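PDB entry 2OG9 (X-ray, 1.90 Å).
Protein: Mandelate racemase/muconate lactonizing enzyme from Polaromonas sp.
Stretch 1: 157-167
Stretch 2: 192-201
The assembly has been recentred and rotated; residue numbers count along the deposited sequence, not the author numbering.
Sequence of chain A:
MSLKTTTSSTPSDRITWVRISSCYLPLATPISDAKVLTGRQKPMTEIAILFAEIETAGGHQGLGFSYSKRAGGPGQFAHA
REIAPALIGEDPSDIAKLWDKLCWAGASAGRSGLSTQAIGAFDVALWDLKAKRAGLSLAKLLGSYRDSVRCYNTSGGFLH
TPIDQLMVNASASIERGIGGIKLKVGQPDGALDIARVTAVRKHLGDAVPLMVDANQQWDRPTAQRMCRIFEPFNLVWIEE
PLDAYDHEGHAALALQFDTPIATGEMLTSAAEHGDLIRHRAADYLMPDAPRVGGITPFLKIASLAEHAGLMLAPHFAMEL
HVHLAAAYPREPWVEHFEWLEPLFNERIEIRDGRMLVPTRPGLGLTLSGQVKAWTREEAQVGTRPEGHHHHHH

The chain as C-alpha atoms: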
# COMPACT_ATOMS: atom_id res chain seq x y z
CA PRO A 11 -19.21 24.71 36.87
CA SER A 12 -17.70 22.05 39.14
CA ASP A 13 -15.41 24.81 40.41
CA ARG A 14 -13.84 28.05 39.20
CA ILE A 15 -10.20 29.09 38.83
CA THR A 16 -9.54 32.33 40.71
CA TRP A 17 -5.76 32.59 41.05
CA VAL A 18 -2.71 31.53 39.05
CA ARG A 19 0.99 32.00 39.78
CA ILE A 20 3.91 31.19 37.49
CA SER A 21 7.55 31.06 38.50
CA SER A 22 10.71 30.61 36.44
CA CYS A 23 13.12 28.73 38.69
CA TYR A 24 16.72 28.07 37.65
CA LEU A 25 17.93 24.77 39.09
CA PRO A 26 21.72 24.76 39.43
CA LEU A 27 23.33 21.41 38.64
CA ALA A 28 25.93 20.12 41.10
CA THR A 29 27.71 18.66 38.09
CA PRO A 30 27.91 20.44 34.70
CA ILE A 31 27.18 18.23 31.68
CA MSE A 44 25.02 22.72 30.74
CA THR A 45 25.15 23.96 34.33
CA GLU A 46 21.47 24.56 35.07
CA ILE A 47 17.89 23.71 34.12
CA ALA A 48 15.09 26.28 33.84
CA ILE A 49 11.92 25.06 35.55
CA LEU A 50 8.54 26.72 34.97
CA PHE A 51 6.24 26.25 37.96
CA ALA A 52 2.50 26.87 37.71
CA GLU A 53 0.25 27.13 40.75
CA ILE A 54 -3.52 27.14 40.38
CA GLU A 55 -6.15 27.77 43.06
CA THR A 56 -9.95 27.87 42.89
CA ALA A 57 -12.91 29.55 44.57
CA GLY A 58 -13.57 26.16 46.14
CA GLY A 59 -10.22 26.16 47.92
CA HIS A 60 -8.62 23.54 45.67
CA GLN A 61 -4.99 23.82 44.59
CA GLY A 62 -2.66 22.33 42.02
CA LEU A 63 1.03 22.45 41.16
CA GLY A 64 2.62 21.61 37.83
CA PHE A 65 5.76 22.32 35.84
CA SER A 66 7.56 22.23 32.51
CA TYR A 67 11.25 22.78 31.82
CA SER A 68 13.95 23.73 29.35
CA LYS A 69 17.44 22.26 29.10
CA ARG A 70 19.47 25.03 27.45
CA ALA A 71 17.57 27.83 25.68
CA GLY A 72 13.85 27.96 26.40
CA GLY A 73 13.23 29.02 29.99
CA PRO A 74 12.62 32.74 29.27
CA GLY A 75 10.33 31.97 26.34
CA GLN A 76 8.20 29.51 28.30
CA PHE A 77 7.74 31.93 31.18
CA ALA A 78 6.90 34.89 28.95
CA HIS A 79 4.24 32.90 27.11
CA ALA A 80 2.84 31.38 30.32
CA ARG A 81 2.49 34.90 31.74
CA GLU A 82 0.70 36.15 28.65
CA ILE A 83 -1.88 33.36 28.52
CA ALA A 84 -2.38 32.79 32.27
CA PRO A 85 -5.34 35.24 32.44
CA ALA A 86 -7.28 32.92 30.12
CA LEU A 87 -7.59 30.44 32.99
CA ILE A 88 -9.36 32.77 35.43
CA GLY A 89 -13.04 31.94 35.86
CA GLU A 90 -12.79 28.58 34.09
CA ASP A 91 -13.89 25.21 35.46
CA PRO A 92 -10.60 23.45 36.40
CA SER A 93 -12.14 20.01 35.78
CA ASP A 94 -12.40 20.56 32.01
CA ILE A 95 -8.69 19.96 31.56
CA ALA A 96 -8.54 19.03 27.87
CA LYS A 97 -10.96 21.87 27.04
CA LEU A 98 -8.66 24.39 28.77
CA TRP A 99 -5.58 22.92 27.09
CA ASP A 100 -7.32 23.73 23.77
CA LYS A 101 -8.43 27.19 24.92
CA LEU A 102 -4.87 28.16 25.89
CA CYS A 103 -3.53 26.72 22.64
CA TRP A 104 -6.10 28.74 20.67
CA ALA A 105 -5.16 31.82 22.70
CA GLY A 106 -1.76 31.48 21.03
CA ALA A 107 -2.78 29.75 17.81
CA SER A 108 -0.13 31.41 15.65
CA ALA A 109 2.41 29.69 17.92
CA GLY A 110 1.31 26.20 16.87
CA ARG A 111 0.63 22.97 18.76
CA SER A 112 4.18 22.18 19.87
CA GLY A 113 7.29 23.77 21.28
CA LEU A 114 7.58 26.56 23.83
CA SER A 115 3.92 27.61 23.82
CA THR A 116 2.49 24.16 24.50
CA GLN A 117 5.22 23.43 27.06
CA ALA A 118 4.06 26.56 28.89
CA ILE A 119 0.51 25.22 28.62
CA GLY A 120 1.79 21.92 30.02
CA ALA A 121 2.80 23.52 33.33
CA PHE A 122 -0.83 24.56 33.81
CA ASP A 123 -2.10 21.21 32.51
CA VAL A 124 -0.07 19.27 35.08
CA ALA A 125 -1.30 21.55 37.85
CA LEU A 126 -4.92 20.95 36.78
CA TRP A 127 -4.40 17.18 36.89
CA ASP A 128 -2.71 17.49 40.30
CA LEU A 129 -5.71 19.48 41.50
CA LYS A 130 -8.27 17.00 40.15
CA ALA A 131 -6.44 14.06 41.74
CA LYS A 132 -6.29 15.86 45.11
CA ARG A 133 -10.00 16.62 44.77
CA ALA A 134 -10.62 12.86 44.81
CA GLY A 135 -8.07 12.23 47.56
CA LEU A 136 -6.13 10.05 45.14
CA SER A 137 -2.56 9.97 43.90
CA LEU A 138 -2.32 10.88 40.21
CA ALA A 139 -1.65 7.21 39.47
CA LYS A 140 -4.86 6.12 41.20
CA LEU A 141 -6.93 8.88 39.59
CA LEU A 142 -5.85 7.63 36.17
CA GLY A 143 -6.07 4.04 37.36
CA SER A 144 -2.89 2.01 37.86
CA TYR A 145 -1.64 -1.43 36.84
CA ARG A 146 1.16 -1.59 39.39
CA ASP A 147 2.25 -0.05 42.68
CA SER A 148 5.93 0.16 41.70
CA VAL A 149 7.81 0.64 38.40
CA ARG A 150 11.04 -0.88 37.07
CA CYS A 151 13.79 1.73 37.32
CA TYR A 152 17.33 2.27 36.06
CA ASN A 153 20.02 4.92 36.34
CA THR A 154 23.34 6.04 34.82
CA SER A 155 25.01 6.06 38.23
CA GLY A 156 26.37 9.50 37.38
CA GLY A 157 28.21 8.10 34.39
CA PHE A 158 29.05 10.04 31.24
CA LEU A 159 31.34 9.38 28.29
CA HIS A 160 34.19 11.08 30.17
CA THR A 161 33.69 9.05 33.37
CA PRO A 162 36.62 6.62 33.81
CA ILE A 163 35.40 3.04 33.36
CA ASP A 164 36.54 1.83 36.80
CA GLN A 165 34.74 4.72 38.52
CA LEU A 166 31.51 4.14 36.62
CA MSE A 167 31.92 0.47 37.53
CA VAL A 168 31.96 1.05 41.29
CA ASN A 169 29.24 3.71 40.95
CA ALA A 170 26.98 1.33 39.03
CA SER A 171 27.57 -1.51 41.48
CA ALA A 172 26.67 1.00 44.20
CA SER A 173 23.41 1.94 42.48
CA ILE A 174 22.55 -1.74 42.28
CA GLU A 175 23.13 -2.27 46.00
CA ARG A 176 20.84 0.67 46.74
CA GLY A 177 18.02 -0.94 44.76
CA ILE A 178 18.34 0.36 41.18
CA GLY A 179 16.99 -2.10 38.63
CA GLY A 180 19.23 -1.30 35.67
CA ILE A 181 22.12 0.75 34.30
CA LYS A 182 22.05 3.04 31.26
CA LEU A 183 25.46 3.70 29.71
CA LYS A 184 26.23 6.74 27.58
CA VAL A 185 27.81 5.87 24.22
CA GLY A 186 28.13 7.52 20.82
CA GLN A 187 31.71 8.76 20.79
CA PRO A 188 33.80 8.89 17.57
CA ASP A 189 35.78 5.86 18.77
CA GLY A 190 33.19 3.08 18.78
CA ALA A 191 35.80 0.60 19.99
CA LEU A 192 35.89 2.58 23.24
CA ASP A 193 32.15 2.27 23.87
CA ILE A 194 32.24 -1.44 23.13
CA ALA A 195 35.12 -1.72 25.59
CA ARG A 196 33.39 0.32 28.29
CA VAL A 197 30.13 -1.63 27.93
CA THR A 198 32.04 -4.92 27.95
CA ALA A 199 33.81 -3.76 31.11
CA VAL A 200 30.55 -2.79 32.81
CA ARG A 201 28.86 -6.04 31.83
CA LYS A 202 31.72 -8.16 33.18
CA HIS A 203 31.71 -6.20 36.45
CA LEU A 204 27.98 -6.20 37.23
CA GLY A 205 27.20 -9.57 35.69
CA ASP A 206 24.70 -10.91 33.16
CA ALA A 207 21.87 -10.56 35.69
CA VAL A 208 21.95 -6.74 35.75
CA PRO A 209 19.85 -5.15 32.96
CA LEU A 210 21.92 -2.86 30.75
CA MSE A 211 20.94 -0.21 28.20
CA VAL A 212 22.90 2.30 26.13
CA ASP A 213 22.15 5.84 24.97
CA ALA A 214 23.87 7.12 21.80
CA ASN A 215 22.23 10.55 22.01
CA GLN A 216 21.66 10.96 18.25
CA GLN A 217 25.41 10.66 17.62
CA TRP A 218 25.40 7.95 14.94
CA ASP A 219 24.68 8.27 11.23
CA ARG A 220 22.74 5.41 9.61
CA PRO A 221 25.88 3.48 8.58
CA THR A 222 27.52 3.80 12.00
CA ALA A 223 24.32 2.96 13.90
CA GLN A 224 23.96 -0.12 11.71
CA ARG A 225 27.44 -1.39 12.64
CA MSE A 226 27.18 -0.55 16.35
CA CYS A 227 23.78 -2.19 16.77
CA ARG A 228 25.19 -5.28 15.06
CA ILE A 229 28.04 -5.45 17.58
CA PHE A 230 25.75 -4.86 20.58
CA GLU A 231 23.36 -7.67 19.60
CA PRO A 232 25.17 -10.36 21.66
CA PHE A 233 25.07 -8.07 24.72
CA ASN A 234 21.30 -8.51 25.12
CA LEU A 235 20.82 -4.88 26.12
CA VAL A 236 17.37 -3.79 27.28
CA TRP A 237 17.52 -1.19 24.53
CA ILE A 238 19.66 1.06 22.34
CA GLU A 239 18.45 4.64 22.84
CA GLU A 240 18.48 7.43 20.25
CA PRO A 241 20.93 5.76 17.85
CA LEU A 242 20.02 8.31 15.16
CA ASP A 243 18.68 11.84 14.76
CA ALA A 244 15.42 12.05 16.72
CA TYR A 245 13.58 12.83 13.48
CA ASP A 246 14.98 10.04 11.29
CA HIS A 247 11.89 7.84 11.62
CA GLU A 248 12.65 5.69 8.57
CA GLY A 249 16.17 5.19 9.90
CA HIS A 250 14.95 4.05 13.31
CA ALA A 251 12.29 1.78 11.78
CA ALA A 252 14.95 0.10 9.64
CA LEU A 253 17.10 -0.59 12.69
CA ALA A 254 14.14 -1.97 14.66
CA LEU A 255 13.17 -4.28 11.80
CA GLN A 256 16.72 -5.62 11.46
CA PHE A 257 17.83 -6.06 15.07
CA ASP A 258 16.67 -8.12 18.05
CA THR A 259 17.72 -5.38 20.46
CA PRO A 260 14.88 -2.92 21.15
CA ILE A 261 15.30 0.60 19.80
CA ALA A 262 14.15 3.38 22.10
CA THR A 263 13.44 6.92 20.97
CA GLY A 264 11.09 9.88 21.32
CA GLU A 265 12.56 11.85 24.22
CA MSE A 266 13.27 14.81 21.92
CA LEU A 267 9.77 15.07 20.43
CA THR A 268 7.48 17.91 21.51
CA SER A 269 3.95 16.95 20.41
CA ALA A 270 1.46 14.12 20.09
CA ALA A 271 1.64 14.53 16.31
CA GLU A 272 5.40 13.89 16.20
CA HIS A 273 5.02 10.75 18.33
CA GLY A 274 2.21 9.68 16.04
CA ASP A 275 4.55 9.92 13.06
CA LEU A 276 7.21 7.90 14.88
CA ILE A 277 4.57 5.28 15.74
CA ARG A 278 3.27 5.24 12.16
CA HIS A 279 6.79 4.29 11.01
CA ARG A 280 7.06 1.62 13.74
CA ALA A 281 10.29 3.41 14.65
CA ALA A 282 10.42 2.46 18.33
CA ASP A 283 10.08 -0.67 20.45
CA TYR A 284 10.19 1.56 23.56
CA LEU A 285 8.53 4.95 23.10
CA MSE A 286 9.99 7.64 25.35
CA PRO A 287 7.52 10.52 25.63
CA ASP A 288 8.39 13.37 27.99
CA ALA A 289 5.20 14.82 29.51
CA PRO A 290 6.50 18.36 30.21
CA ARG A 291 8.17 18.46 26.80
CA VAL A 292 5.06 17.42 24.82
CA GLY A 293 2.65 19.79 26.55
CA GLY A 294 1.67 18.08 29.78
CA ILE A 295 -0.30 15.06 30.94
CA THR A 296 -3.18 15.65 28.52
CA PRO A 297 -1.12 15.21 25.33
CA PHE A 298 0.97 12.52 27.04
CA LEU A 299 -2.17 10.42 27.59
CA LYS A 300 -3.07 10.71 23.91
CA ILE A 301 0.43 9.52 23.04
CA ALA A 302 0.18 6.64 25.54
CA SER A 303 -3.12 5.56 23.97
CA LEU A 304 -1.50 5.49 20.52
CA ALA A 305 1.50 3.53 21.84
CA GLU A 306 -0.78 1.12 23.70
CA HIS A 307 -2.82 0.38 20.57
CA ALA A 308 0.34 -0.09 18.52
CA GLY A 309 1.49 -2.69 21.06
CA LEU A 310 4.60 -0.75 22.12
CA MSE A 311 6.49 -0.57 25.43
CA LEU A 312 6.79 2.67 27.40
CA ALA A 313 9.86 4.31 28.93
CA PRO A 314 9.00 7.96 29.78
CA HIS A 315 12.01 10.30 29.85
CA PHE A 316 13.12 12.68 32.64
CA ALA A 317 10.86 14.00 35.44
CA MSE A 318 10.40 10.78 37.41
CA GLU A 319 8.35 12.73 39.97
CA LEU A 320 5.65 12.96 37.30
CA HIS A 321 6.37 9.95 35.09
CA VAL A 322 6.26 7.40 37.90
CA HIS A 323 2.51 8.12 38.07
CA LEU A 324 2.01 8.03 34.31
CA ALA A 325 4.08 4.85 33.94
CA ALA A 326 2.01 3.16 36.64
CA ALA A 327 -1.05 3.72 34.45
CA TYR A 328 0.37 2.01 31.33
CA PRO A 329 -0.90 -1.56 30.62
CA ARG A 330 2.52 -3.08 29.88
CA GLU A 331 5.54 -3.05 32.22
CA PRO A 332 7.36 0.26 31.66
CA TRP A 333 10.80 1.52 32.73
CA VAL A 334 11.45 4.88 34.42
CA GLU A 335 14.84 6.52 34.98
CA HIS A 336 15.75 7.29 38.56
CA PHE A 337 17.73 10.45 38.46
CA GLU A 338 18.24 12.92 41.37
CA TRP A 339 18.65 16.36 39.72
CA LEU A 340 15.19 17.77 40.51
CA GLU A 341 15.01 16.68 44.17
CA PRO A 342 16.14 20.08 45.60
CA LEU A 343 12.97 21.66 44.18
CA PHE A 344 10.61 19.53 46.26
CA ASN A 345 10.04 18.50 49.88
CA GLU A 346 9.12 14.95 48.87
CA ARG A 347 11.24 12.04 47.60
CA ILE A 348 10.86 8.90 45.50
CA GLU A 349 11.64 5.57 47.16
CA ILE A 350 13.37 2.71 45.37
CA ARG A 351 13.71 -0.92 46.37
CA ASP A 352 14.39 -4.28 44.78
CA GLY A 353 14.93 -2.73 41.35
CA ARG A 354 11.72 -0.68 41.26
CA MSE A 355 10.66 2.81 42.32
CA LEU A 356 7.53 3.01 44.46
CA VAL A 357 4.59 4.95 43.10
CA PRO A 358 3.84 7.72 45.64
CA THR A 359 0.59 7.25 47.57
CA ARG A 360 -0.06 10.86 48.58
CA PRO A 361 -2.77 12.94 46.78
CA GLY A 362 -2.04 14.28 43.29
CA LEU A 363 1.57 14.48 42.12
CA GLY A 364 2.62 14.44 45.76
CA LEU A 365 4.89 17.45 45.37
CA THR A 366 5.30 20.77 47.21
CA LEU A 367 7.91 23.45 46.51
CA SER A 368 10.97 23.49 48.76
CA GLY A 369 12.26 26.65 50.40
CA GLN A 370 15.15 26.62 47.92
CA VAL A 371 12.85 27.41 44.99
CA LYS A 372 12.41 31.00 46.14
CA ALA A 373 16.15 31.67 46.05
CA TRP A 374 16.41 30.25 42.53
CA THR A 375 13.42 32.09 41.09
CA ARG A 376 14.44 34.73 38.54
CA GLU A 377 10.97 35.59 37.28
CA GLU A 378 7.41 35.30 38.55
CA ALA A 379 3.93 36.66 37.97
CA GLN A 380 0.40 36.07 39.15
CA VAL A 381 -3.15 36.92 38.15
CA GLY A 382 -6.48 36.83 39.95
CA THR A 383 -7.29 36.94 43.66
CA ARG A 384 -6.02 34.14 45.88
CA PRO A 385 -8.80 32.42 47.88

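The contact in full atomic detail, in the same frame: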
# COMPACT_ATOMS: atom_id res chain seq x y z
N GLY A 157 27.21 8.38 35.40
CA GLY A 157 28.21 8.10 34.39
C GLY A 157 28.00 8.82 33.07
O GLY A 157 26.88 8.90 32.55
N PHE A 158 29.09 9.35 32.52
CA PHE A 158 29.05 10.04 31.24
C PHE A 158 30.19 9.46 30.41
O PHE A 158 30.96 8.63 30.90
CB PHE A 158 29.25 11.54 31.42
CG PHE A 158 28.20 12.19 32.27
CD1 PHE A 158 28.50 12.62 33.56
CD2 PHE A 158 26.90 12.35 31.80
CE1 PHE A 158 27.52 13.20 34.37
CE2 PHE A 158 25.92 12.94 32.59
CZ PHE A 158 26.22 13.36 33.88
N LEU A 159 30.29 9.88 29.16
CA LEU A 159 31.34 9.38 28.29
C LEU A 159 32.74 9.62 28.86
O LEU A 159 33.65 8.81 28.66
CB LEU A 159 31.24 10.03 26.90
CG LEU A 159 30.11 9.50 26.01
CD1 LEU A 159 29.85 10.48 24.88
CD2 LEU A 159 30.49 8.13 25.47
N HIS A 160 32.90 10.72 29.58
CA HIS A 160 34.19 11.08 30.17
C HIS A 160 34.48 10.41 31.51
O HIS A 160 35.59 10.52 32.03
CB HIS A 160 34.30 12.60 30.31
CG HIS A 160 33.18 13.23 31.09
ND1 HIS A 160 33.02 13.04 32.45
CD2 HIS A 160 32.16 14.03 30.69
CE1 HIS A 160 31.95 13.71 32.85
NE2 HIS A 160 31.41 14.31 31.81
N THR A 161 33.49 9.73 32.09
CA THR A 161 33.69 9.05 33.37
C THR A 161 34.58 7.81 33.20
O THR A 161 34.24 6.91 32.44
CB THR A 161 32.35 8.60 33.99
OG1 THR A 161 31.54 9.75 34.28
CG2 THR A 161 32.59 7.83 35.28
N PRO A 162 35.72 7.77 33.91
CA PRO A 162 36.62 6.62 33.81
C PRO A 162 35.89 5.31 34.12
O PRO A 162 35.20 5.20 35.13
CB PRO A 162 37.70 6.94 34.85
CG PRO A 162 37.77 8.43 34.77
CD PRO A 162 36.31 8.83 34.74
N ILE A 163 36.05 4.34 33.23
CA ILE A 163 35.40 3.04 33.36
C ILE A 163 35.33 2.50 34.79
O ILE A 163 34.25 2.20 35.29
CB ILE A 163 36.10 1.99 32.48
CG1 ILE A 163 36.21 2.51 31.05
CG2 ILE A 163 35.32 0.68 32.50
CD1 ILE A 163 37.04 1.61 30.13
N ASP A 164 36.49 2.36 35.44
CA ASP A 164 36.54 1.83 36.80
C ASP A 164 35.70 2.60 37.81
O ASP A 164 35.17 2.01 38.76
CB ASP A 164 38.00 1.75 37.27
CG ASP A 164 38.75 0.59 36.62
OD1 ASP A 164 38.34 -0.58 36.82
OD2 ASP A 164 39.76 0.83 35.91
N GLN A 165 35.56 3.91 37.62
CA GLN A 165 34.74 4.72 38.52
C GLN A 165 33.27 4.42 38.28
O GLN A 165 32.49 4.20 39.21
CB GLN A 165 34.99 6.21 38.28
CG GLN A 165 36.30 6.74 38.84
CD GLN A 165 36.42 8.24 38.68
OE1 GLN A 165 35.51 8.99 39.03
NE2 GLN A 165 37.55 8.69 38.14
N LEU A 166 32.88 4.42 37.01
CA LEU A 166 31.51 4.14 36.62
C LEU A 166 31.14 2.73 37.06
O LEU A 166 29.98 2.44 37.35
CB LEU A 166 31.36 4.30 35.10
CG LEU A 166 29.96 4.26 34.48
CD1 LEU A 166 30.00 4.88 33.10
CD2 LEU A 166 29.46 2.82 34.41
N MSE A 167 32.14 1.85 37.12
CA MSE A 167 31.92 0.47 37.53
C MSE A 167 31.57 0.33 39.01
O MSE A 167 30.70 -0.46 39.37
CB MSE A 167 33.16 -0.37 37.22
CG MSE A 167 33.31 -0.70 35.75
SE MSE A 167 35.01 -1.48 35.32
CE MSE A 167 34.67 -3.31 35.80
N LEU A 192 35.88 2.17 21.84
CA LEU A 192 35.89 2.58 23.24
C LEU A 192 34.57 2.21 23.92
O LEU A 192 34.57 1.62 25.00
CB LEU A 192 36.12 4.09 23.36
CG LEU A 192 37.55 4.56 23.64
CD1 LEU A 192 37.97 4.10 25.03
CD2 LEU A 192 38.51 4.02 22.58
N ASP A 193 33.45 2.58 23.30
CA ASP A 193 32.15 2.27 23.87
C ASP A 193 32.03 0.77 24.09
O ASP A 193 31.69 0.32 25.18
CB ASP A 193 31.02 2.75 22.95
CG ASP A 193 31.00 4.25 22.79
OD1 ASP A 193 31.24 4.96 23.79
OD2 ASP A 193 30.72 4.73 21.67
N ILE A 194 32.32 0.01 23.04
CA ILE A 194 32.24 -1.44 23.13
C ILE A 194 33.08 -1.96 24.29
O ILE A 194 32.69 -2.90 24.98
CB ILE A 194 32.72 -2.10 21.82
CG1 ILE A 194 31.87 -1.59 20.65
CG2 ILE A 194 32.60 -3.62 21.92
CD1 ILE A 194 32.22 -2.20 19.31
N ALA A 195 34.23 -1.33 24.51
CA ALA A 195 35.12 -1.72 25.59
C ALA A 195 34.49 -1.38 26.94
O ALA A 195 34.44 -2.22 27.85
CB ALA A 195 36.47 -1.01 25.44
N ARG A 196 34.02 -0.14 27.06
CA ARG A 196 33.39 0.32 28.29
C ARG A 196 32.17 -0.52 28.66
O ARG A 196 32.00 -0.89 29.83
CB ARG A 196 32.99 1.80 28.14
CG ARG A 196 34.18 2.73 28.02
CD ARG A 196 33.79 4.11 27.50
NE ARG A 196 32.92 4.85 28.42
CZ ARG A 196 33.30 5.29 29.62
NH1 ARG A 196 34.53 5.07 30.05
NH2 ARG A 196 32.44 5.97 30.37
N VAL A 197 31.32 -0.82 27.68
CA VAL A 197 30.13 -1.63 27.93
C VAL A 197 30.53 -3.05 28.31
O VAL A 197 29.92 -3.66 29.18
CB VAL A 197 29.21 -1.68 26.68
CG1 VAL A 197 28.03 -2.61 26.94
CG2 VAL A 197 28.70 -0.29 26.35
N THR A 198 31.56 -3.57 27.65
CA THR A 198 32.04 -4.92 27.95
C THR A 198 32.54 -4.95 29.39
O THR A 198 32.27 -5.89 30.13
CB THR A 198 33.20 -5.33 27.01
OG1 THR A 198 32.75 -5.32 25.65
CG2 THR A 198 33.70 -6.73 27.35
N ALA A 199 33.25 -3.89 29.77
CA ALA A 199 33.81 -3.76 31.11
C ALA A 199 32.71 -3.69 32.17
O ALA A 199 32.83 -4.30 33.23
CB ALA A 199 34.69 -2.51 31.18
N VAL A 200 31.66 -2.93 31.88
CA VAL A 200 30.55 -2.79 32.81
C VAL A 200 29.82 -4.12 32.95
O VAL A 200 29.50 -4.55 34.06
CB VAL A 200 29.55 -1.70 32.33
CG1 VAL A 200 28.35 -1.65 33.27
CG2 VAL A 200 30.24 -0.35 32.29
N ARG A 201 29.55 -4.76 31.82
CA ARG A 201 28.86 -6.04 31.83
C ARG A 201 29.61 -7.11 32.62
O ARG A 201 29.00 -7.86 33.38
CB ARG A 201 28.63 -6.54 30.39
CG ARG A 201 28.24 -8.01 30.28
CD ARG A 201 27.01 -8.35 31.12
NE ARG A 201 25.80 -7.67 30.68
CZ ARG A 201 25.15 -7.94 29.55
NH1 ARG A 201 25.61 -8.88 28.73
NH2 ARG A 201 24.05 -7.27 29.24

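The polar centre of this contact is a forked hydrogen bond from one arginine to one backbone carbonyl. Arg196, on the helix of the second stretch, gives NH2 to Thr161 O at 2.9 Å and NH1 to the same Thr161 O at 3.0 Å. The N-H...O angles, 146° and 140°, are both bent, as they must be when two nitrogens of one guanidinium converge on a single oxygen, and that oxygen lies at the edge of the group, near its plane. The CA-to-CB bond of Arg196 points sideways, but the chain is long enough to bring its charged end across to the loop. Arginine suits the place because it carries several N-H groups on a flexible arm and can answer a carbonyl that lies just before a helix.

The loop holds that carbonyl in a compact frame. Phe158 to Thr161 form a type I turn, closed by Thr161 N to Phe158 O at 3.0 Å, and the threonine hydroxyl strengthens it: Thr161 OG1 accepts from Phe158 N at 3.0 Å. Pro162 follows at the N-cap position, where its lack of an N-H costs nothing, and its carbonyl receives the first turn of the helix, from Leu166 N to Pro162 O at 3.1 Å. Other carbonyls crowd the guanidinium without bonding to it. Phe158 O is 3.1 Å from Arg196 NH2, but the angle is poor; Leu159 O lies over one face of the group, 3.5 Å from Arg196 NH2.

Apolar groups complete the surroundings of the arginine. Ile163 CG1 comes within 3.2 Å of Arg196 NH1, and Leu166 CD1 lies 3.8 Å from Arg196 NH2. One turn earlier on the second helix, Asp193 OD1 lies 3.7 Å from Leu159 CD2, a van der Waals contact; the aspartate's other oxygen, OD2, is hydrogen-bonded elsewhere in the structure.

Beyond the arginine the two helices pack with their N-to-C directions 36° apart and their axes 9.9 Å apart at closest approach. Ala199 points toward the first stretch, and its small side chain lets the neighbouring chain come close: Ile163 CG2 meets Ala199 CB at 3.5 Å. Selenomethionine Met167 brings CE to 3.3 Å from Ala199 O and SE to 4.3 Å from Ala199 CB. Buried Leu166 points toward the second helix, and its CD2 packs against Val200 CG2 at 3.9 Å, a pairing of branched apolar side chains, both from buried residues.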